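Local coordinates for hemolysin activator protein CdiB (Acinetobacter baumannii ACICU, PDB 6WIL) that probably exports the toxin of a contact-dependent growth inhibition system across the outer membrane, as a two-partner secretion transporter of the Omp85 superfamily, at residues Q16-E20 with R460-R464; L21-Q26 with F272-Q276; L155-G160 with N244-N249; K216-S222 with N237-N243; Y526-Y531 with S555-S559. One frame throughout, in Å; residues are numbered along the deposited sequence.

Contact 1 (Q16-E20 with R460-R464); sequences QRLKE and RYSVR
Tyr461 has CG anti to its own carbonyl carbon (chi1 -57°), which sends the phenol against helix 8-27, and Gln16 takes the same kind of first torsion (chi1 -63°) to run out past the root of that ring. Gln16 OE1 ends 3.3 Å from Tyr461 CB. The helix backbone at Gln16 and Arg17 spreads over one face of the ring, while Arg460 CG lies over the opposite face. Arg17 passes alongside, its CG 3.3 Å from Tyr461 OH. Glu20 crosses at about a right angle and sets its carboxylate at the ring edge, OE1 3.3 Å from Tyr461 CE1. On the Glu20 side, a water donates to Tyr461 O (2.8 Å) and weakly to Glu20 OE2. The 460-464 segment carries the start of the VRGF sequence, where Arg464 forms salt bridges with Asp500 and Glu483. Carboxylate against ring C-H is probably mildly attractive; with one water bridge, weak on the Glu20 side, helix and loop meet mainly by van der Waals packing.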
# COMPACT_ATOMS: atom_id res chain seq x y z
N GLN A 16 -5.31 -14.29 9.55
CA GLN A 16 -6.10 -13.10 9.23
C GLN A 16 -5.64 -11.90 10.05
O GLN A 16 -5.49 -10.79 9.51
CB GLN A 16 -7.59 -13.37 9.47
CG GLN A 16 -8.19 -14.45 8.58
CD GLN A 16 -9.70 -14.58 8.76
OE1 GLN A 16 -10.23 -14.29 9.83
NE2 GLN A 16 -10.38 -15.01 7.71
N ARG A 17 -5.40 -12.10 11.34
CA ARG A 17 -4.89 -11.02 12.18
C ARG A 17 -3.51 -10.57 11.72
O ARG A 17 -3.20 -9.38 11.74
CB ARG A 17 -4.85 -11.46 13.64
CG ARG A 17 -4.51 -10.34 14.62
CD ARG A 17 -4.08 -10.88 15.97
NE ARG A 17 -2.68 -11.31 15.97
CZ ARG A 17 -1.65 -10.49 16.17
NH1 ARG A 17 -1.86 -9.20 16.38
NH2 ARG A 17 -0.41 -10.97 16.15
N LEU A 18 -2.67 -11.53 11.31
CA LEU A 18 -1.34 -11.18 10.81
C LEU A 18 -1.44 -10.33 9.55
O LEU A 18 -0.70 -9.34 9.40
CB LEU A 18 -0.53 -12.44 10.52
CG LEU A 18 0.55 -12.83 11.53
CD1 LEU A 18 1.43 -13.92 10.95
CD2 LEU A 18 1.38 -11.61 11.91
N LYS A 19 -2.33 -10.69 8.63
CA LYS A 19 -2.48 -9.91 7.40
C LYS A 19 -3.01 -8.52 7.70
O LYS A 19 -2.55 -7.54 7.11
CB LYS A 19 -3.39 -10.64 6.42
CG LYS A 19 -2.69 -11.76 5.65
CD LYS A 19 -2.81 -11.54 4.15
CE LYS A 19 -1.95 -12.49 3.33
NZ LYS A 19 -2.46 -13.89 3.34
N GLU A 20 -3.96 -8.41 8.63
CA GLU A 20 -4.47 -7.09 9.01
C GLU A 20 -3.38 -6.24 9.64
O GLU A 20 -3.29 -5.03 9.38
CB GLU A 20 -5.66 -7.24 9.95
CG GLU A 20 -6.42 -5.95 10.21
CD GLU A 20 -7.87 -6.19 10.61
OE1 GLU A 20 -8.19 -6.05 11.81
OE2 GLU A 20 -8.67 -6.55 9.72
N ARG A 460 -14.48 -11.36 12.45
CA ARG A 460 -14.17 -9.93 12.39
C ARG A 460 -13.28 -9.56 11.20
O ARG A 460 -13.21 -8.38 10.85
CB ARG A 460 -13.50 -9.49 13.69
CG ARG A 460 -12.01 -9.80 13.76
CD ARG A 460 -11.49 -9.80 15.20
NE ARG A 460 -11.11 -8.47 15.69
CZ ARG A 460 -11.86 -7.74 16.50
NH1 ARG A 460 -13.03 -8.20 16.92
NH2 ARG A 460 -11.44 -6.55 16.90
N TYR A 461 -12.59 -10.52 10.60
CA TYR A 461 -11.64 -10.21 9.53
C TYR A 461 -12.17 -10.53 8.15
O TYR A 461 -11.59 -10.10 7.16
CB TYR A 461 -10.33 -10.97 9.74
CG TYR A 461 -9.66 -10.70 11.06
CD1 TYR A 461 -9.07 -9.47 11.33
CD2 TYR A 461 -9.59 -11.69 12.04
CE1 TYR A 461 -8.44 -9.23 12.54
CE2 TYR A 461 -8.96 -11.46 13.25
CZ TYR A 461 -8.39 -10.23 13.50
OH TYR A 461 -7.76 -9.99 14.71
N SER A 462 -13.24 -11.29 8.07
CA SER A 462 -13.73 -11.71 6.76
C SER A 462 -15.15 -11.29 6.49
O SER A 462 -15.38 -10.57 5.52
CB SER A 462 -13.60 -13.25 6.62
OG SER A 462 -13.97 -13.93 7.79
N VAL A 463 -16.11 -11.69 7.33
CA VAL A 463 -17.48 -11.18 7.24
C VAL A 463 -17.97 -10.74 8.62
O VAL A 463 -18.27 -11.59 9.47
CB VAL A 463 -18.43 -12.23 6.64
CG1 VAL A 463 -19.81 -11.62 6.44
CG2 VAL A 463 -17.86 -12.78 5.34
N ARG A 464 -18.08 -9.44 8.85
CA ARG A 464 -18.47 -8.96 10.17
C ARG A 464 -19.92 -9.30 10.48
O ARG A 464 -20.74 -9.55 9.58
CB ARG A 464 -18.24 -7.45 10.29
CG ARG A 464 -16.80 -7.07 10.60
CD ARG A 464 -16.58 -5.59 10.45
NE ARG A 464 -16.68 -5.19 9.05
CZ ARG A 464 -16.58 -3.93 8.62
NH1 ARG A 464 -16.69 -3.67 7.32
NH2 ARG A 464 -16.37 -2.94 9.47
O HOH W 1 -10.01 -7.80 6.82

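Contact 2 (L21-Q26 with F272-Q276); sequences LNQQLQ and FISYQ
Leu21 and Leu25 close on the ring of Phe272 from two directions, and this is the dense end of the contact. Leu21 CD2 sits over one face, 4.0 Å from the ring centroid and 28° off its normal, a CH-pi contact; the leucine and the ring run antiparallel past one another. Leu25 comes in near the ring plane, its CD1 3.8 Å from Phe272 CE2. The ring reaches the helix because CG of Phe272 stands anti to the backbone N (chi1 177°). Asn22 brings OD1 obliquely to within 3.3 Å of Phe272 CZ. Helix 8-27 lies inside the 16-stranded barrel, consistent with the plug helix of TpsB transporters, and strand 266-279 is part of the wall it lies against, with 11.1 Å between the axes of the two short segments. Further along, the packing thins: Ser274 CB stays 4.4 Å from Leu25 CD1, and the partly exposed Gln26 and Gln276 bridge the gap with a pair of hydrogen bonds between their side-chain amides. Gln276 NE2 gives to Gln26 OE1 (3.0 Å) in the carbonyl plane, on a lone pair. Gln26 NE2 returns a bond to Gln276 OE1 (3.1 Å) but arrives above that carbonyl plane, since the two amides are twisted 47° against each other. Asp283 takes a second bond from Gln276 NE2.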
# COMPACT_ATOMS: atom_id res chain seq x y z
N LEU A 21 -2.52 -6.86 10.45
CA LEU A 21 -1.43 -6.12 11.10
C LEU A 21 -0.42 -5.61 10.07
O LEU A 21 0.04 -4.47 10.17
CB LEU A 21 -0.74 -7.01 12.14
CG LEU A 21 0.61 -6.53 12.68
CD1 LEU A 21 0.47 -5.21 13.42
CD2 LEU A 21 1.23 -7.59 13.59
N ASN A 22 -0.06 -6.45 9.09
CA ASN A 22 0.89 -6.02 8.07
C ASN A 22 0.32 -4.89 7.22
O ASN A 22 1.05 -3.98 6.82
CB ASN A 22 1.28 -7.20 7.18
CG ASN A 22 2.59 -7.83 7.60
OD1 ASN A 22 3.49 -7.15 8.10
ND2 ASN A 22 2.71 -9.13 7.39
N GLN A 23 -0.99 -4.93 6.95
CA GLN A 23 -1.61 -3.86 6.18
C GLN A 23 -1.58 -2.55 6.96
O GLN A 23 -1.34 -1.48 6.38
CB GLN A 23 -3.04 -4.24 5.82
CG GLN A 23 -3.66 -3.35 4.75
CD GLN A 23 -2.93 -3.44 3.43
OE1 GLN A 23 -2.11 -2.58 3.09
NE2 GLN A 23 -3.21 -4.49 2.66
N GLN A 24 -1.82 -2.61 8.27
CA GLN A 24 -1.81 -1.40 9.09
C GLN A 24 -0.42 -0.79 9.18
O GLN A 24 -0.29 0.43 9.24
CB GLN A 24 -2.36 -1.70 10.48
CG GLN A 24 -3.83 -2.07 10.50
CD GLN A 24 -4.29 -2.58 11.85
OE1 GLN A 24 -3.51 -2.64 12.80
NE2 GLN A 24 -5.56 -2.95 11.94
N LEU A 25 0.62 -1.63 9.20
CA LEU A 25 1.98 -1.09 9.23
C LEU A 25 2.35 -0.46 7.90
O LEU A 25 2.99 0.60 7.87
CB LEU A 25 2.97 -2.19 9.60
CG LEU A 25 2.84 -2.77 11.01
CD1 LEU A 25 3.69 -4.01 11.13
CD2 LEU A 25 3.24 -1.73 12.05
N GLN A 26 1.97 -1.09 6.79
CA GLN A 26 2.23 -0.50 5.48
C GLN A 26 1.47 0.80 5.31
O GLN A 26 1.99 1.77 4.74
CB GLN A 26 1.88 -1.49 4.37
CG GLN A 26 2.83 -2.66 4.27
CD GLN A 26 4.28 -2.25 4.48
OE1 GLN A 26 4.84 -1.49 3.69
NE2 GLN A 26 4.88 -2.75 5.55
N PHE A 272 5.75 -10.89 16.80
CA PHE A 272 5.90 -10.42 15.42
C PHE A 272 6.92 -9.29 15.37
O PHE A 272 6.83 -8.33 16.14
CB PHE A 272 4.56 -9.95 14.85
CG PHE A 272 4.66 -9.38 13.46
CD1 PHE A 272 4.65 -10.21 12.35
CD2 PHE A 272 4.75 -8.01 13.26
CE1 PHE A 272 4.73 -9.69 11.07
CE2 PHE A 272 4.83 -7.48 11.98
CZ PHE A 272 4.82 -8.32 10.89
N ILE A 273 7.87 -9.39 14.45
CA ILE A 273 8.89 -8.37 14.24
C ILE A 273 8.96 -8.05 12.76
O ILE A 273 8.96 -8.95 11.92
CB ILE A 273 10.26 -8.82 14.78
CG1 ILE A 273 11.37 -7.88 14.28
CG2 ILE A 273 10.55 -10.25 14.38
CD1 ILE A 273 12.73 -8.21 14.84
N SER A 274 9.02 -6.76 12.44
CA SER A 274 9.08 -6.31 11.05
C SER A 274 10.14 -5.23 10.93
O SER A 274 10.20 -4.31 11.76
CB SER A 274 7.72 -5.78 10.59
OG SER A 274 7.69 -5.64 9.18
N TYR A 275 10.99 -5.34 9.91
CA TYR A 275 11.99 -4.34 9.60
C TYR A 275 11.85 -3.94 8.14
O TYR A 275 11.65 -4.79 7.27
CB TYR A 275 13.40 -4.86 9.88
CG TYR A 275 14.49 -3.82 9.73
CD1 TYR A 275 14.55 -2.72 10.57
CD2 TYR A 275 15.47 -3.97 8.76
CE1 TYR A 275 15.55 -1.78 10.45
CE2 TYR A 275 16.48 -3.03 8.63
CZ TYR A 275 16.52 -1.94 9.47
OH TYR A 275 17.52 -1.00 9.34
N GLN A 276 11.97 -2.64 7.87
CA GLN A 276 11.73 -2.10 6.54
C GLN A 276 12.61 -0.88 6.33
O GLN A 276 12.61 0.03 7.16
CB GLN A 276 10.25 -1.72 6.37
CG GLN A 276 9.71 -1.90 4.97
CD GLN A 276 8.26 -1.46 4.85
OE1 GLN A 276 7.57 -1.29 5.86
NE2 GLN A 276 7.80 -1.28 3.62

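Contact 3 (L155-G160 with N244-N249); sequences LQLKTG and NPFHLN
Gln156 and Asn249 make the polar centre of the contact: Asn249 ND2 donates to the main-chain O of Gln156 (3.3 Å, 155° at the hydrogen). That oxygen also takes the helical bond from Gly160 N, and the two donors reach it from opposite faces of its plane. Beside it the extended side chain of Gln156 runs along the loop, its CG 3.2 Å from His247 O. Toward the surface, Leu155 and Leu248 touch through their CD2 methyls, 3.7 Å apart. Behind this first shell, a type I turn from Asn244 to His247 shapes the loop, and Asp250 accepts from the backbone N of both Phe246 and Leu248. Asn244 OD1 adds a weak bond from Asn249 N. On the helix side, Thr159 OG1 turns back to Leu155 O (3.1 Å) and Gly160 O is bonded by Asn180. The Thr159 backbone bonds to Gly280 in the next barrel turn, a second tie between helix and barrel. The contact thus joins helix 154-160 of the second POTRA domain to the turn between barrel strands 232-243 and 251-261. With one long side-chain-to-backbone bond and a single methyl pair identified across them, these two segments seem to be held by modest, largely polar forces.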
# COMPACT_ATOMS: atom_id res chain seq x y z
N LEU A 155 24.77 9.08 4.28
CA LEU A 155 24.28 7.79 3.81
C LEU A 155 22.76 7.80 3.69
O LEU A 155 22.21 7.26 2.72
CB LEU A 155 24.75 6.68 4.76
CG LEU A 155 24.29 5.26 4.45
CD1 LEU A 155 24.74 4.83 3.06
CD2 LEU A 155 24.81 4.29 5.51
N GLN A 156 22.07 8.41 4.65
CA GLN A 156 20.62 8.50 4.60
C GLN A 156 20.15 9.19 3.32
O GLN A 156 19.20 8.74 2.67
CB GLN A 156 20.09 9.23 5.82
CG GLN A 156 19.49 8.35 6.90
CD GLN A 156 19.06 9.15 8.11
OE1 GLN A 156 17.87 9.31 8.37
NE2 GLN A 156 20.04 9.66 8.85
N LEU A 157 20.79 10.30 2.96
CA LEU A 157 20.42 10.99 1.73
C LEU A 157 20.67 10.12 0.51
O LEU A 157 19.84 10.06 -0.40
CB LEU A 157 21.18 12.31 1.60
CG LEU A 157 20.78 13.46 2.51
CD1 LEU A 157 21.74 14.62 2.33
CD2 LEU A 157 19.36 13.90 2.22
N LYS A 158 21.82 9.43 0.47
CA LYS A 158 22.15 8.62 -0.69
C LYS A 158 21.16 7.47 -0.88
O LYS A 158 20.77 7.16 -2.01
CB LYS A 158 23.58 8.08 -0.57
CG LYS A 158 23.86 6.91 -1.50
CD LYS A 158 25.34 6.72 -1.77
CE LYS A 158 25.56 5.56 -2.73
NZ LYS A 158 26.99 5.38 -3.09
N THR A 159 20.74 6.83 0.22
CA THR A 159 19.84 5.69 0.09
C THR A 159 18.38 6.10 -0.02
O THR A 159 17.60 5.45 -0.72
CB THR A 159 20.02 4.73 1.28
OG1 THR A 159 19.70 5.40 2.51
CG2 THR A 159 21.45 4.22 1.34
N GLY A 160 17.98 7.18 0.66
CA GLY A 160 16.61 7.64 0.58
C GLY A 160 16.26 8.39 -0.69
O GLY A 160 15.12 8.33 -1.15
N ASN A 244 13.62 4.95 12.66
CA ASN A 244 14.98 5.25 12.19
C ASN A 244 16.05 4.72 13.14
O ASN A 244 17.01 5.45 13.44
CB ASN A 244 15.14 6.76 12.00
CG ASN A 244 16.19 7.12 10.96
OD1 ASN A 244 16.41 6.37 10.01
ND2 ASN A 244 16.83 8.27 11.14
N PRO A 245 15.98 3.46 13.60
CA PRO A 245 16.94 3.01 14.62
C PRO A 245 18.37 2.95 14.11
O PRO A 245 19.29 3.38 14.83
CB PRO A 245 16.41 1.62 15.01
CG PRO A 245 15.72 1.14 13.79
CD PRO A 245 15.10 2.36 13.16
N PHE A 246 18.61 2.42 12.91
CA PHE A 246 19.94 2.35 12.34
C PHE A 246 20.25 3.52 11.41
O PHE A 246 21.20 3.44 10.63
CB PHE A 246 20.14 1.02 11.60
CG PHE A 246 20.19 -0.17 12.51
CD1 PHE A 246 21.34 -0.46 13.22
CD2 PHE A 246 19.09 -1.00 12.65
CE1 PHE A 246 21.40 -1.55 14.06
CE2 PHE A 246 19.14 -2.10 13.49
CZ PHE A 246 20.29 -2.37 14.19
N HIS A 247 19.47 4.60 11.50
CA HIS A 247 19.68 5.81 10.69
C HIS A 247 19.79 5.48 9.21
O HIS A 247 20.73 5.87 8.52
CB HIS A 247 20.91 6.59 11.17
CG HIS A 247 20.70 7.27 12.48
ND1 HIS A 247 20.62 6.59 13.68
CD2 HIS A 247 20.53 8.58 12.79
CE1 HIS A 247 20.42 7.45 14.66
NE2 HIS A 247 20.36 8.66 14.15
N LEU A 248 18.80 4.73 8.72
CA LEU A 248 18.73 4.33 7.32
C LEU A 248 17.34 4.60 6.76
O LEU A 248 16.91 3.94 5.81
CB LEU A 248 19.09 2.86 7.16
CG LEU A 248 20.54 2.46 7.43
CD1 LEU A 248 20.70 0.94 7.43
CD2 LEU A 248 21.46 3.09 6.40
N ASN A 249 16.62 5.56 7.35
CA ASN A 249 15.21 5.79 7.05
C ASN A 249 14.41 4.51 7.28
O ASN A 249 13.39 4.27 6.62
CB ASN A 249 15.01 6.31 5.62
CG ASN A 249 16.00 7.41 5.26
OD1 ASN A 249 15.94 8.51 5.79
ND2 ASN A 249 16.91 7.11 4.35

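Contact 4 (K216-S222 with N237-N243); sequences KVNFNLS and NIGIGIN
The ring of Phe219 lies alongside Ile240, both side chains pointing the same way from the sheet, with CE1 3.7 Å from Ile240 CD1. The ring also meets that of the C-terminal Tyr560, their planes about 25° apart. Phe219 keeps CG anti to its carbonyl carbon (chi1 -68°), which tips the ring toward strand 232-243. Val217, Leu221, Ile238 and Ile242 share this face, more thinly packed: Leu221 CD2 is 4.3 Å from Ile238 CG1. The other face is polar and small, with Asn218 set against Gly241, Asn220 against Gly239, and Ser222 against Asn237, whose CB atoms lie 4.0 Å apart. Asn237 OD1 is bonded by Asn255 of the next strand. The pairs Asn218-Gly241, Asn220-Gly239 and Ser222-Asn237 are the hydrogen-bonded ones, each joined by two backbone bonds, such as Gly239 N to Asn220 O (2.6 Å) and Gly241 N to Asn218 O (2.7 Å). The intervening pairs add CA-H...O contacts, for example Leu221 CA to Asn237 O at 3.2 Å. At the open end of the hairpin Asn243 N gives to Lys216 O (2.7 Å), and Asn243 ND2 turns to Arg183 O. An apolar outer face backed by asparagine, serine and glycine on the lumen side is the pattern of a transmembrane beta barrel, and this is its first hairpin.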
# COMPACT_ATOMS: atom_id res chain seq x y z
N LYS A 216 10.94 8.76 18.30
CA LYS A 216 11.78 7.60 18.02
C LYS A 216 11.11 6.30 18.43
O LYS A 216 11.23 5.28 17.73
CB LYS A 216 13.13 7.74 18.73
CG LYS A 216 13.91 9.00 18.37
CD LYS A 216 15.36 8.68 18.06
CE LYS A 216 15.52 8.04 16.69
NZ LYS A 216 15.25 9.01 15.58
N VAL A 217 10.40 6.29 19.56
CA VAL A 217 9.82 5.07 20.12
C VAL A 217 8.33 5.29 20.31
O VAL A 217 7.92 6.27 20.94
CB VAL A 217 10.49 4.68 21.45
CG1 VAL A 217 9.90 3.39 21.99
CG2 VAL A 217 12.00 4.55 21.27
N ASN A 218 7.53 4.37 19.79
CA ASN A 218 6.08 4.46 19.86
C ASN A 218 5.52 3.18 20.46
O ASN A 218 5.96 2.08 20.12
CB ASN A 218 5.47 4.71 18.48
CG ASN A 218 5.85 6.06 17.91
OD1 ASN A 218 6.97 6.25 17.44
ND2 ASN A 218 4.92 7.01 17.95
N PHE A 219 4.54 3.34 21.34
CA PHE A 219 3.91 2.22 22.01
C PHE A 219 2.42 2.20 21.67
O PHE A 219 1.80 3.25 21.49
CB PHE A 219 4.08 2.29 23.53
CG PHE A 219 5.50 2.09 23.98
CD1 PHE A 219 6.06 0.82 24.03
CD2 PHE A 219 6.27 3.17 24.38
CE1 PHE A 219 7.36 0.64 24.45
CE2 PHE A 219 7.57 2.99 24.81
CZ PHE A 219 8.12 1.72 24.84
N ASN A 220 1.88 0.99 21.58
CA ASN A 220 0.45 0.79 21.33
C ASN A 220 0.01 -0.42 22.14
O ASN A 220 0.44 -1.54 21.87
CB ASN A 220 0.17 0.59 19.84
CG ASN A 220 0.37 1.85 19.04
OD1 ASN A 220 -0.56 2.64 18.89
ND2 ASN A 220 1.57 2.04 18.52
N LEU A 221 -0.85 -0.19 23.12
CA LEU A 221 -1.45 -1.25 23.91
C LEU A 221 -2.93 -1.34 23.57
O LEU A 221 -3.65 -0.33 23.62
CB LEU A 221 -1.26 -1.03 25.40
CG LEU A 221 0.20 -1.05 25.85
CD1 LEU A 221 0.75 0.36 25.93
CD2 LEU A 221 0.36 -1.78 27.17
N SER A 222 -3.38 -2.54 23.21
CA SER A 222 -4.76 -2.78 22.82
C SER A 222 -5.36 -3.91 23.64
O SER A 222 -4.67 -4.88 23.99
CB SER A 222 -4.89 -3.13 21.33
OG SER A 222 -4.76 -1.98 20.51
N ASN A 237 -2.71 -6.69 23.10
CA ASN A 237 -1.63 -6.43 22.17
C ASN A 237 -0.69 -5.37 22.73
O ASN A 237 -1.14 -4.36 23.27
CB ASN A 237 -2.17 -5.97 20.80
CG ASN A 237 -2.11 -7.06 19.75
OD1 ASN A 237 -1.12 -7.19 19.03
ND2 ASN A 237 -3.17 -7.84 19.65
N ILE A 238 0.61 -5.62 22.60
CA ILE A 238 1.64 -4.64 22.89
C ILE A 238 2.40 -4.39 21.59
O ILE A 238 3.09 -5.29 21.10
CB ILE A 238 2.59 -5.10 24.00
CG1 ILE A 238 1.81 -5.41 25.28
CG2 ILE A 238 3.66 -4.04 24.26
CD1 ILE A 238 2.62 -6.16 26.33
N GLY A 239 2.25 -3.20 21.04
CA GLY A 239 2.95 -2.81 19.81
C GLY A 239 4.03 -1.80 20.12
O GLY A 239 3.81 -0.84 20.87
N ILE A 240 5.22 -2.02 19.55
CA ILE A 240 6.33 -1.09 19.69
C ILE A 240 6.80 -0.69 18.30
O ILE A 240 7.14 -1.56 17.48
CB ILE A 240 7.50 -1.68 20.49
CG1 ILE A 240 7.00 -2.18 21.85
CG2 ILE A 240 8.59 -0.63 20.67
CD1 ILE A 240 8.12 -2.56 22.80
N GLY A 241 6.82 0.61 18.03
CA GLY A 241 7.38 1.12 16.80
C GLY A 241 8.64 1.92 17.08
O GLY A 241 8.61 2.89 17.83
N ILE A 242 9.76 1.51 16.49
CA ILE A 242 11.02 2.21 16.60
C ILE A 242 11.31 2.88 15.26
O ILE A 242 11.33 2.21 14.22
CB ILE A 242 12.16 1.26 17.01
CG1 ILE A 242 11.85 0.65 18.37
CG2 ILE A 242 13.48 2.01 17.05
CD1 ILE A 242 12.45 -0.72 18.57
N ASN A 243 11.56 4.18 15.29
CA ASN A 243 11.67 5.01 14.10
C ASN A 243 13.13 5.34 13.84
O ASN A 243 13.79 5.95 14.69
CB ASN A 243 10.84 6.28 14.26
CG ASN A 243 10.73 7.07 12.98
OD1 ASN A 243 11.50 8.00 12.75
ND2 ASN A 243 9.78 6.70 12.14

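Contact 5 (Y526-Y531 with S555-S559); sequences YQNSFY and SINLS
The last hairpin of the barrel, strands 530-541 and 550-559, brings Tyr531 opposite Asn557 as an antiparallel hydrogen-bonded pair. Tyr531 N gives to Asn557 O (3.0 Å, 170° at the hydrogen), and Asn557 N gives back to Tyr531 O (2.9 Å). Toward the open end the side chains take over. Leu558 has CG anti to its backbone N (chi1 165°), which carries CD1 over the centre of the Phe530 ring, 3.8 Å from the centroid and 13° off the normal: a CH-pi contact almost along the ring normal. Leu558 CB backs it up, 3.5 Å from Phe530 CE1. Ser529 CB rests 3.3 Å from Ser559 O, where strand 550-559 ends. Ser529 belongs to the tight connection from strand 515-526, in which Gln527 N bonds to Phe530 O (2.7 Å). Phe530 lies on the surface, on the same side of the sheet as Leu558. Along its other edge strand 550-559 pairs with the first strand, Ile556 with Val223 and Leu558 with Leu221 through backbone bonds. It therefore stands between strands 530-541 and 217-228, at the seam that closes the barrel.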
# COMPACT_ATOMS: atom_id res chain seq x y z
N TYR A 526 -11.81 9.11 19.65
CA TYR A 526 -10.42 9.33 20.03
C TYR A 526 -10.38 10.44 21.08
O TYR A 526 -10.77 11.58 20.79
CB TYR A 526 -9.57 9.70 18.81
CG TYR A 526 -8.08 9.76 19.07
CD1 TYR A 526 -7.48 10.91 19.54
CD2 TYR A 526 -7.27 8.65 18.82
CE1 TYR A 526 -6.11 10.97 19.77
CE2 TYR A 526 -5.90 8.70 19.05
CZ TYR A 526 -5.33 9.86 19.52
OH TYR A 526 -3.97 9.91 19.75
N GLN A 527 -9.92 10.11 22.28
CA GLN A 527 -9.86 11.07 23.39
C GLN A 527 -8.42 11.16 23.87
O GLN A 527 -8.03 10.46 24.81
CB GLN A 527 -10.80 10.67 24.53
CG GLN A 527 -12.21 10.25 24.10
CD GLN A 527 -13.16 11.42 23.86
OE1 GLN A 527 -12.78 12.59 23.98
NE2 GLN A 527 -14.40 11.10 23.51
N ASN A 528 -7.63 12.03 23.23
CA ASN A 528 -6.30 12.38 23.72
C ASN A 528 -5.45 11.14 23.97
O ASN A 528 -5.12 10.80 25.10
CB ASN A 528 -6.43 13.25 24.98
CG ASN A 528 -7.27 14.49 24.74
OD1 ASN A 528 -8.19 14.50 23.92
ND2 ASN A 528 -6.94 15.57 25.46
N SER A 529 -5.11 10.47 22.86
CA SER A 529 -4.31 9.24 22.83
C SER A 529 -5.09 8.04 23.36
O SER A 529 -4.51 7.06 23.82
CB SER A 529 -2.99 9.38 23.58
OG SER A 529 -3.17 9.25 24.98
N PHE A 530 -6.42 8.08 23.30
CA PHE A 530 -7.22 6.90 23.65
C PHE A 530 -8.27 6.66 22.57
O PHE A 530 -9.02 7.57 22.21
CB PHE A 530 -7.90 7.04 25.02
CG PHE A 530 -7.14 6.39 26.17
CD1 PHE A 530 -6.89 5.03 26.21
CD2 PHE A 530 -6.73 7.17 27.25
CE1 PHE A 530 -6.22 4.44 27.30
CE2 PHE A 530 -6.05 6.59 28.33
CZ PHE A 530 -5.80 5.23 28.37
N TYR A 531 -8.29 5.44 22.04
CA TYR A 531 -9.14 5.09 20.91
C TYR A 531 -10.07 3.95 21.28
O TYR A 531 -9.62 2.89 21.74
CB TYR A 531 -8.31 4.71 19.69
CG TYR A 531 -9.14 4.34 18.51
CD1 TYR A 531 -9.97 5.27 17.90
CD2 TYR A 531 -9.11 3.05 18.00
CE1 TYR A 531 -10.75 4.93 16.81
CE2 TYR A 531 -9.89 2.70 16.91
CZ TYR A 531 -10.70 3.65 16.32
OH TYR A 531 -11.47 3.30 15.23
N SER A 555 -13.12 -2.56 21.39
CA SER A 555 -11.69 -2.40 21.20
C SER A 555 -11.23 -1.11 21.87
O SER A 555 -11.86 -0.06 21.71
CB SER A 555 -11.32 -2.38 19.71
OG SER A 555 -11.64 -3.62 19.10
N ILE A 556 -10.14 -1.19 22.62
CA ILE A 556 -9.53 -0.04 23.28
C ILE A 556 -8.04 -0.05 22.97
O ILE A 556 -7.38 -1.07 23.17
CB ILE A 556 -9.77 -0.08 24.81
CG1 ILE A 556 -11.21 0.27 25.15
CG2 ILE A 556 -8.81 0.86 25.51
CD1 ILE A 556 -11.50 1.75 25.08
N ASN A 557 -7.52 1.08 22.50
CA ASN A 557 -6.10 1.22 22.23
C ASN A 557 -5.57 2.50 22.89
O ASN A 557 -6.29 3.48 23.06
CB ASN A 557 -5.82 1.23 20.72
CG ASN A 557 -4.34 1.26 20.41
OD1 ASN A 557 -3.75 2.33 20.30
ND2 ASN A 557 -3.74 0.09 20.26
N LEU A 558 -4.30 2.46 23.28
CA LEU A 558 -3.59 3.62 23.84
C LEU A 558 -2.23 3.73 23.17
O LEU A 558 -1.42 2.81 23.27
CB LEU A 558 -3.42 3.50 25.37
CG LEU A 558 -2.45 4.39 26.18
CD1 LEU A 558 -2.80 5.91 26.20
CD2 LEU A 558 -2.19 3.74 27.61
N SER A 559 -2.00 4.85 22.48
CA SER A 559 -0.70 5.13 21.87
C SER A 559 -0.01 6.24 22.64
O SER A 559 -0.65 7.17 23.11
CB SER A 559 -0.85 5.51 20.39
OG SER A 559 -1.72 6.63 20.25

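Contact 1 is the buried one; contact 2 is also interior but partly exposed along the barrel lumen, whereas contacts 4 and 5 lie in the wall, and contact 3 is partly buried. Contacts 1 and 2 both use helix 8-27, meeting where Leu18 CD2 packs on Phe272 CD1 (3.6 Å). Contact 4 is held by a seven-bond backbone ladder, contact 5 by one bonded pair plus a CH-pi contact, and they join where strand 217-228 pairs with strand 550-559. Contacts 1 and 2 instead rely on aromatic packing, with a water in contact 1 and paired amides in contact 2. Contact 3 stands apart at the POTRA junction, yet touches contact 2 through Phe246 and Tyr275.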